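Local coordinates for phosphoribosyl-aminoimidazole carboxylase (Aspergillus clavatus, PDB 3K5I), which catalyses a step of purine biosynthesis, probably the ATP-dependent carboxylation of 5-aminoimidazole ribonucleotide to its N5-carboxyamino form, using an ATP-grasp fold, at residues 139-144 against 198-202; 221-226 against 254-259. One frame throughout, in Å; residues are numbered along the deposited sequence.

Contact 1: 139-144 against 198-202; sequences AEHREL and LYAEK. With ADP (adenosine-5'-diphosphate), chain G.
Strands 141-144 and 198-202 run antiparallel, their axes inclined at 161°. R142 and A200 are bonded to each other in both directions (R142 N to A200 O 3.2 Å, A200 N to R142 O 3.1 Å), and a shorter, nearly straight bond runs from K202 N to E140 O (2.6 Å). On the face bearing H141, Y199 and E201, the Y199 ring turns its edge toward the face of the imidazole, the planes at 80° and the centroids 5.6 Å apart. Both rings owe this to a first torsion that sets CG between the backbone N and the carbonyl carbon (chi1 58° in H141). F125 of helix 124-132 meets both rings. This pairing forms the edge of the small four-stranded antiparallel sheet of the ATP-grasp domain, where 198-202 reaches the nucleotide: ADP N6 gives weak hydrogen bonds to E201 OE1 (3.4 Å) and K202 O, while K166 forms a salt bridge with E201 OE1. Where the strand pair meets solvent, the E140 carboxylate lies between two cations. Its OE1 receives R142 NH1 at 2.9 Å through the anti lone pair, and OE2 makes a long salt bridge to K202 NZ (3.8 Å).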
loop_
_atom_site.group_PDB
_atom_site.type_symbol
_atom_site.label_atom_id
_atom_site.label_comp_id
_atom_site.label_asym_id
_atom_site.label_seq_id
_atom_site.Cartn_x
_atom_site.Cartn_y
_atom_site.Cartn_z
ATOM N N ALA A 139 -17.206 -32.648 1.408
ATOM C CA ALA A 139 -16.996 -33.810 0.541
ATOM C C ALA A 139 -16.613 -35.100 1.259
ATOM O O ALA A 139 -15.832 -35.131 2.185
ATOM C CB ALA A 139 -15.936 -33.523 -0.560
ATOM N N GLU A 140 -17.174 -36.200 0.796
ATOM C CA GLU A 140 -16.907 -37.515 1.326
ATOM C C GLU A 140 -15.450 -37.871 1.114
ATOM O O GLU A 140 -14.867 -37.518 0.085
ATOM C CB GLU A 140 -17.678 -38.496 0.453
ATOM C CG GLU A 140 -17.603 -39.899 0.975
ATOM C CD GLU A 140 -18.868 -40.655 0.683
ATOM O OE1 GLU A 140 -18.833 -41.850 1.014
ATOM O OE2 GLU A 140 -19.835 -40.070 0.121
ATOM N N HIS A 141 -14.886 -38.655 2.025
ATOM C CA HIS A 141 -13.516 -39.008 1.768
ATOM C C HIS A 141 -13.238 -40.340 2.398
ATOM O O HIS A 141 -14.137 -40.960 2.982
ATOM C CB HIS A 141 -12.593 -37.918 2.304
ATOM C CG HIS A 141 -12.731 -37.651 3.765
ATOM N ND1 HIS A 141 -13.193 -36.442 4.246
ATOM C CD2 HIS A 141 -12.439 -38.418 4.846
ATOM C CE1 HIS A 141 -13.199 -36.489 5.570
ATOM N NE2 HIS A 141 -12.741 -37.668 5.961
ATOM N N ARG A 142 -11.985 -40.755 2.258
ATOM C CA ARG A 142 -11.512 -42.015 2.820
ATOM C C ARG A 142 -10.031 -41.831 3.069
ATOM O O ARG A 142 -9.305 -41.410 2.178
ATOM C CB ARG A 142 -11.732 -43.199 1.858
ATOM C CG ARG A 142 -13.209 -43.485 1.621
ATOM C CD ARG A 142 -13.907 -44.079 2.852
ATOM N NE ARG A 142 -15.075 -44.848 2.433
ATOM C CZ ARG A 142 -16.233 -44.299 2.088
ATOM N NH1 ARG A 142 -16.365 -42.983 2.163
ATOM N NH2 ARG A 142 -17.247 -45.060 1.690
ATOM N N GLU A 143 -9.531 -42.130 4.256
ATOM C CA GLU A 143 -8.096 -41.946 4.401
ATOM C C GLU A 143 -7.412 -43.134 3.714
ATOM O O GLU A 143 -8.068 -44.127 3.412
ATOM C CB GLU A 143 -7.737 -41.590 5.853
ATOM C CG GLU A 143 -6.806 -42.495 6.612
ATOM C CD GLU A 143 -7.092 -42.382 8.102
ATOM O OE1 GLU A 143 -8.067 -43.002 8.590
ATOM O OE2 GLU A 143 -6.356 -41.628 8.778
ATOM N N LEU A 144 -6.119 -43.055 3.422
ATOM C CA LEU A 144 -5.439 -44.170 2.771
ATOM C C LEU A 144 -4.466 -44.715 3.788
ATOM O O LEU A 144 -3.483 -44.056 4.035
ATOM C CB LEU A 144 -4.570 -43.702 1.603
ATOM C CG LEU A 144 -5.164 -43.930 0.210
ATOM C CD1 LEU A 144 -6.211 -42.839 0.030
ATOM C CD2 LEU A 144 -4.027 -43.909 -0.828
ATOM N N LEU A 198 -1.882 -39.649 2.871
ATOM C CA LEU A 198 -2.951 -39.242 1.945
ATOM C C LEU A 198 -4.341 -39.642 2.346
ATOM O O LEU A 198 -4.588 -40.497 3.205
ATOM C CB LEU A 198 -2.779 -40.032 0.632
ATOM C CG LEU A 198 -1.344 -40.096 0.173
ATOM C CD1 LEU A 198 -1.434 -40.793 -1.163
ATOM C CD2 LEU A 198 -0.755 -38.676 0.068
ATOM N N TYR A 199 -5.271 -39.060 1.616
ATOM C CA TYR A 199 -6.671 -39.403 1.778
ATOM C C TYR A 199 -7.230 -38.958 0.423
ATOM O O TYR A 199 -6.637 -38.156 -0.275
ATOM C CB TYR A 199 -7.372 -38.764 2.972
ATOM C CG TYR A 199 -7.661 -37.321 2.748
ATOM C CD1 TYR A 199 -6.624 -36.392 2.866
ATOM C CD2 TYR A 199 -8.927 -36.887 2.378
ATOM C CE1 TYR A 199 -6.899 -35.076 2.707
ATOM C CE2 TYR A 199 -9.193 -35.548 2.182
ATOM C CZ TYR A 199 -8.142 -34.667 2.325
ATOM O OH TYR A 199 -8.219 -33.310 2.188
ATOM N N ALA A 200 -8.348 -39.509 -0.011
ATOM C CA ALA A 200 -8.954 -39.135 -1.295
ATOM C C ALA A 200 -10.285 -38.459 -1.030
ATOM O O ALA A 200 -10.929 -38.726 -0.004
ATOM C CB ALA A 200 -9.151 -40.391 -2.160
ATOM N N GLU A 201 -10.710 -37.595 -1.948
ATOM C CA GLU A 201 -11.988 -36.992 -1.618
ATOM C C GLU A 201 -12.973 -37.268 -2.751
ATOM O O GLU A 201 -12.596 -37.297 -3.927
ATOM C CB GLU A 201 -11.665 -35.513 -1.391
ATOM C CG GLU A 201 -11.937 -35.032 0.009
ATOM C CD GLU A 201 -11.767 -33.526 0.100
ATOM O OE1 GLU A 201 -11.810 -32.859 -0.953
ATOM O OE2 GLU A 201 -11.583 -32.997 1.217
ATOM N N LYS A 202 -14.238 -37.500 -2.425
ATOM C CA LYS A 202 -15.189 -37.775 -3.493
ATOM C C LYS A 202 -15.249 -36.476 -4.267
ATOM O O LYS A 202 -15.107 -35.404 -3.663
ATOM C CB LYS A 202 -16.557 -38.143 -2.916
ATOM C CG LYS A 202 -17.704 -37.761 -3.835
ATOM C CD LYS A 202 -18.969 -38.510 -3.392
ATOM C CE LYS A 202 -19.104 -39.866 -4.057
ATOM N NZ LYS A 202 -20.343 -40.574 -3.616
HETATM P PB ADP G . -4.888 -26.376 -1.333
HETATM O O1B ADP G . -3.562 -26.691 -1.911
HETATM O O2B ADP G . -4.462 -26.395 0.119
HETATM O O3B ADP G . -5.798 -25.106 -1.333
HETATM P PA ADP G . -7.624 -27.487 -1.844
HETATM O O1A ADP G . -8.271 -26.226 -1.475
HETATM O O2A ADP G . -8.346 -28.628 -1.172
HETATM O O3A ADP G . -6.036 -27.468 -1.593
HETATM O "O5'" ADP G . -7.935 -27.566 -3.419
HETATM C "C5'" ADP G . -7.712 -26.454 -4.295
HETATM C "C4'" ADP G . -8.806 -26.404 -5.332
HETATM O "O4'" ADP G . -8.851 -27.662 -6.053
HETATM C "C3'" ADP G . -10.249 -26.291 -4.872
HETATM O "O3'" ADP G . -10.530 -24.882 -4.902
HETATM C "C2'" ADP G . -11.092 -26.901 -5.999
HETATM O "O2'" ADP G . -10.909 -26.184 -7.256
HETATM C "C1'" ADP G . -10.165 -28.071 -6.249
HETATM N N9 ADP G . -10.670 -29.174 -5.446
HETATM C C8 ADP G . -10.270 -29.451 -4.168
HETATM N N7 ADP G . -11.028 -30.431 -3.624
HETATM C C5 ADP G . -11.859 -30.788 -4.667
HETATM C C6 ADP G . -12.806 -31.864 -4.749
HETATM N N6 ADP G . -13.246 -32.691 -3.985
HETATM N N1 ADP G . -13.482 -31.956 -5.930
HETATM C C2 ADP G . -13.231 -31.159 -7.036
HETATM N N3 ADP G . -12.289 -30.255 -6.989
HETATM C C4 ADP G . -11.645 -30.066 -5.824
HETATM O O HOH W 1 -1.460 -42.432 3.357
HETATM O O HOH W 2 -3.548 -41.901 5.998
#

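Contact 2: 221-226 against 254-259; sequences VLSYPT and AQELAR
Q255 leaves the helix with CG anti to its own carbonyl carbon (chi1 -62°) and then bends at chi2 (-94°), which lays the terminal amide against the backbone of 223-226; R259 starts the same way but runs extended from CG to NE, carrying its guanidinium farther, to V221 and S223. The Q255 amide is held at both ends. Its NE2 donates to Y224 O at 2.9 Å and to T226 OG1 at 3.0 Å, both acceptors lying close to the amide plane, and its OE1 accepts the S223 hydroxyl at 3.0 Å in the carbonyl plane. Three bonds in these directions fix which end is O and which is N and set the rotation of the amide. T226 OG1 also has a weak hydrogen bond to N251 O, one turn before Q255 in the helix, and CG2 of T226 lies 4.1 Å from A254 CB. The contact joins helix 248-263 to the beginning of strand 221-232 in the large antiparallel sheet, whose strands come from the ATP-grasp domain and the C-terminal region; the Q255 side chain also touches V212 of the adjacent strand 206-216, while A254 and L257 pack on I283. S223 OG links the two long side chains, since it gives its proton to Q255 and receives R259 NH2 at 2.9 Å. The other terminal nitrogen of the guanidinium, NH1, reaches V221 O at 2.8 Å from well above the carbonyl plane, with a bent N-H...O angle of 131°. Alongside it, the aliphatic part of R259 passes V221 in the opposite direction, CD standing 4.2 Å from CG1.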
loop_
_atom_site.group_PDB
_atom_site.type_symbol
_atom_site.label_atom_id
_atom_site.label_comp_id
_atom_site.label_asym_id
_atom_site.label_seq_id
_atom_site.Cartn_x
_atom_site.Cartn_y
_atom_site.Cartn_z
ATOM N N VAL A 221 -17.034 -10.882 15.998
ATOM C CA VAL A 221 -16.794 -11.731 14.841
ATOM C C VAL A 221 -17.239 -10.866 13.673
ATOM O O VAL A 221 -18.407 -10.499 13.540
ATOM C CB VAL A 221 -17.492 -13.100 14.769
ATOM C CG1 VAL A 221 -16.983 -13.815 13.514
ATOM C CG2 VAL A 221 -17.102 -13.992 15.948
ATOM N N LEU A 222 -16.244 -10.534 12.862
ATOM C CA LEU A 222 -16.405 -9.720 11.679
ATOM C C LEU A 222 -16.141 -10.598 10.433
ATOM O O LEU A 222 -15.812 -11.781 10.554
ATOM C CB LEU A 222 -15.438 -8.524 11.772
ATOM C CG LEU A 222 -15.480 -7.732 13.080
ATOM C CD1 LEU A 222 -14.358 -6.719 13.214
ATOM C CD2 LEU A 222 -16.850 -7.043 13.177
ATOM N N SER A 223 -16.327 -10.025 9.242
ATOM C CA SER A 223 -16.123 -10.768 7.986
ATOM C C SER A 223 -16.308 -9.853 6.777
ATOM O O SER A 223 -17.015 -8.846 6.842
ATOM C CB SER A 223 -17.146 -11.897 7.855
ATOM O OG SER A 223 -18.436 -11.331 7.624
ATOM N N TYR A 224 -15.667 -10.231 5.677
ATOM C CA TYR A 224 -15.737 -9.448 4.466
ATOM C C TYR A 224 -16.797 -10.054 3.577
ATOM O O TYR A 224 -17.301 -11.159 3.882
ATOM C CB TYR A 224 -14.364 -9.396 3.789
ATOM C CG TYR A 224 -13.286 -8.577 4.529
ATOM C CD1 TYR A 224 -12.490 -9.185 5.513
ATOM C CD2 TYR A 224 -12.993 -7.254 4.181
ATOM C CE1 TYR A 224 -11.482 -8.499 6.160
ATOM C CE2 TYR A 224 -11.960 -6.551 4.831
ATOM C CZ TYR A 224 -11.207 -7.139 5.808
ATOM O OH TYR A 224 -10.191 -6.386 6.421
ATOM N N PRO A 225 -17.148 -9.389 2.479
ATOM C CA PRO A 225 -18.176 -9.998 1.626
ATOM C C PRO A 225 -17.697 -11.316 0.993
ATOM O O PRO A 225 -16.494 -11.631 0.918
ATOM C CB PRO A 225 -18.369 -8.955 0.529
ATOM C CG PRO A 225 -18.131 -7.647 1.234
ATOM C CD PRO A 225 -16.914 -7.977 2.123
ATOM N N THR A 226 -18.652 -12.142 0.588
ATOM C CA THR A 226 -18.369 -13.419 -0.056
ATOM C C THR A 226 -17.863 -13.026 -1.455
ATOM O O THR A 226 -18.387 -12.094 -2.128
ATOM C CB THR A 226 -19.693 -14.172 -0.272
ATOM O OG1 THR A 226 -20.390 -14.347 0.970
ATOM C CG2 THR A 226 -19.504 -15.483 -1.030
ATOM N N ALA A 254 -23.522 -18.737 2.762
ATOM C CA ALA A 254 -22.074 -18.767 2.671
ATOM C C ALA A 254 -21.454 -18.150 3.944
ATOM O O ALA A 254 -20.594 -18.721 4.627
ATOM C CB ALA A 254 -21.735 -17.889 1.480
ATOM N N GLN A 255 -21.887 -16.940 4.272
ATOM C CA GLN A 255 -21.386 -16.247 5.446
ATOM C C GLN A 255 -21.531 -16.962 6.803
ATOM O O GLN A 255 -20.615 -16.961 7.642
ATOM C CB GLN A 255 -22.017 -14.859 5.440
ATOM C CG GLN A 255 -21.620 -14.039 4.211
ATOM C CD GLN A 255 -20.408 -13.173 4.522
ATOM O OE1 GLN A 255 -20.251 -12.667 5.626
ATOM N NE2 GLN A 255 -19.487 -13.093 3.588
ATOM N N GLU A 256 -22.714 -17.559 7.007
ATOM C CA GLU A 256 -23.098 -18.333 8.189
ATOM C C GLU A 256 -22.210 -19.548 8.247
ATOM O O GLU A 256 -21.554 -19.911 9.232
ATOM C CB GLU A 256 -24.505 -18.891 7.970
ATOM C CG GLU A 256 -25.474 -17.735 8.139
ATOM C CD GLU A 256 -26.929 -17.972 7.758
ATOM O OE1 GLU A 256 -27.686 -17.010 8.004
ATOM O OE2 GLU A 256 -27.322 -19.051 7.249
ATOM N N LEU A 257 -22.151 -20.166 7.093
ATOM C CA LEU A 257 -21.316 -21.346 6.994
ATOM C C LEU A 257 -19.895 -21.045 7.457
ATOM O O LEU A 257 -19.336 -21.751 8.291
ATOM C CB LEU A 257 -21.317 -21.774 5.533
ATOM C CG LEU A 257 -20.366 -22.959 5.440
ATOM C CD1 LEU A 257 -20.515 -23.968 6.602
ATOM C CD2 LEU A 257 -20.508 -23.619 4.053
ATOM N N ALA A 258 -19.342 -19.959 6.920
ATOM C CA ALA A 258 -17.984 -19.542 7.233
ATOM C C ALA A 258 -17.745 -19.196 8.680
ATOM O O ALA A 258 -16.669 -19.492 9.214
ATOM C CB ALA A 258 -17.569 -18.366 6.399
ATOM N N ARG A 259 -18.734 -18.543 9.285
ATOM C CA ARG A 259 -18.561 -18.146 10.675
ATOM C C ARG A 259 -18.635 -19.363 11.563
ATOM O O ARG A 259 -18.054 -19.457 12.647
ATOM C CB ARG A 259 -19.697 -17.241 11.082
ATOM C CG ARG A 259 -19.636 -15.961 10.340
ATOM C CD ARG A 259 -20.233 -14.888 11.144
ATOM N NE ARG A 259 -20.125 -13.684 10.349
ATOM C CZ ARG A 259 -20.033 -12.495 10.911
ATOM N NH1 ARG A 259 -20.027 -12.367 12.238
ATOM N NH2 ARG A 259 -19.954 -11.464 10.103
#

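Both contacts belong to the ATP-grasp domain but hold different parts of it, their centres 26 Å apart and their nearest atoms about 10 Å apart without touching. Contact 1 is a pairing of two strands within the small sheet, buried along 198-201 but more open along 140-143, where the charged side chains lie; contact 2 sets a helix against a strand of the larger sheet and is also partly buried. Backbone bonds carry the first, whereas in the second every hydrogen bond uses a side chain from the helix. Their relation to the nucleotide also differs: 198-202 touches the adenine directly, while in contact 2 the side chain of T226 lies about 14 Å from ADP.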